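Local coordinates for Glyoxalase/Bleomycin resistance protein/dioxygenase domain (PDB 2RK0), which belongs to the glyoxalase/bleomycin resistance/dioxygenase superfamily and probably either acts as a metal-dependent enzyme or sequesters a small molecule, at the interface of chains A and B. Sequence-based numbering; all coordinates share one arbitrary frame. Chains: chain A/B, Glyoxalase/Bleomycin resistance protein/dioxygenase domain.

The interface of chains A and B. Residues chain A 64-65, 67, 70; chain B 64, 70.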
# COMPACT_ATOMS: atom_id res chain seq x y z
N ASP A 64 1.45 -19.53 -1.83
CA ASP A 64 2.37 -18.84 -0.92
C ASP A 64 1.53 -18.03 0.06
O ASP A 64 0.36 -17.75 -0.20
CB ASP A 64 3.30 -17.90 -1.70
CG ASP A 64 4.35 -18.64 -2.51
OD1 ASP A 64 5.07 -19.48 -1.92
OD2 ASP A 64 4.46 -18.39 -3.72
N LEU A 65 2.12 -17.66 1.20
CA LEU A 65 1.42 -16.89 2.21
C LEU A 65 1.95 -15.46 2.26
O LEU A 65 3.05 -15.18 1.76
CB LEU A 65 1.64 -17.51 3.60
CG LEU A 65 1.30 -18.98 3.85
CD1 LEU A 65 1.63 -19.33 5.30
CD2 LEU A 65 -0.16 -19.22 3.57
N ASP A 67 4.01 -12.71 3.40
CA ASP A 67 5.26 -12.78 4.13
C ASP A 67 5.98 -11.44 4.01
O ASP A 67 6.62 -11.17 3.00
CB ASP A 67 6.13 -13.90 3.53
CG ASP A 67 7.43 -14.10 4.28
OD1 ASP A 67 7.80 -13.24 5.11
OD2 ASP A 67 8.10 -15.12 4.02
N ARG A 70 9.37 -10.69 2.33
CA ARG A 70 9.48 -10.77 0.87
C ARG A 70 9.19 -9.40 0.26
O ARG A 70 8.32 -8.67 0.76
CB ARG A 70 8.47 -11.78 0.33
CG ARG A 70 8.65 -13.18 0.87
CD ARG A 70 9.83 -13.86 0.21
NE ARG A 70 10.32 -14.99 0.99
CZ ARG A 70 10.96 -16.03 0.47
NH1 ARG A 70 11.19 -16.09 -0.84
NH2 ARG A 70 11.39 -17.00 1.27
N ASP B 64 15.32 -13.32 -3.48
CA ASP B 64 13.93 -13.30 -3.93
C ASP B 64 13.37 -11.93 -4.29
O ASP B 64 13.52 -10.96 -3.55
CB ASP B 64 13.06 -13.96 -2.87
CG ASP B 64 13.64 -15.27 -2.39
OD1 ASP B 64 13.78 -16.19 -3.22
OD2 ASP B 64 13.96 -15.38 -1.19
N ARG B 70 1.95 -13.77 -4.75
CA ARG B 70 2.04 -13.95 -3.31
C ARG B 70 1.08 -12.97 -2.63
O ARG B 70 1.05 -11.79 -2.98
CB ARG B 70 3.47 -13.70 -2.82
CG ARG B 70 3.65 -13.81 -1.30
CD ARG B 70 5.11 -13.56 -0.86
NE ARG B 70 6.04 -14.62 -1.27
CZ ARG B 70 6.29 -15.73 -0.57
NH1 ARG B 70 5.69 -15.96 0.59
NH2 ARG B 70 7.16 -16.62 -1.04
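NH1 of B:Arg70, at the guanidinium tip, donates a hydrogen bond to the backbone carbonyl O of A:Leu65 at 3.0 Å. The donor lies in the carbonyl plane, but the angle of 141° at the hydrogen shows a bent bond, and the acceptor sits tilted from the guanidinium plane. This vicinal oxygen chelate (glyoxalase-type) protein here meets a second copy across a two-fold axis, through loops that precede strand 72-73 in each chain; the symmetry suits a dimer, though the structure alone does not show that it forms in solution.

The guanidinium of B:Arg70 is layered between groups of chain A. CB of A:Asp64 lies over the centre of one face, 3.9 Å from CZ of B:Arg70, and the carboxylate of A:Asp64 stacks nearly parallel to it. The salt bridge between these two, OD1 of A:Asp64 to NH2 of B:Arg70 at 3.7 Å, is therefore long and face-on. On the opposite face, toward the rim, rests the aliphatic CG of A:Arg70, 3.8 Å from CZ of B:Arg70.

The two-fold symmetry breaks locally where the arginines meet. B:Arg70 runs extended through chi1 and chi2 and turns at chi3 (-69°), which carries its head in between A:Asp64 and A:Arg70. A:Arg70 instead bends at chi2 (-76°) and reaches B:Asp64 in a salt bridge, its NH1 over the carboxylate face, 2.9 Å from OD2 of B:Asp64. The N-H points away from that oxygen, and the approach is too close for a face-on contact, so its exact geometry is doubtful.

The like-charged tips, NH1 of A:Arg70 and NH2 of B:Arg70, are 4.1 Å apart. The neighbouring carboxylates may partly offset their repulsion, among them that of A:Asp67, whose OD2 forms a loose intrachain salt bridge to NE of A:Arg70 at 3.8 Å. Meanwhile CB of A:Asp67 packs 3.6 Å from NH1 of B:Arg70.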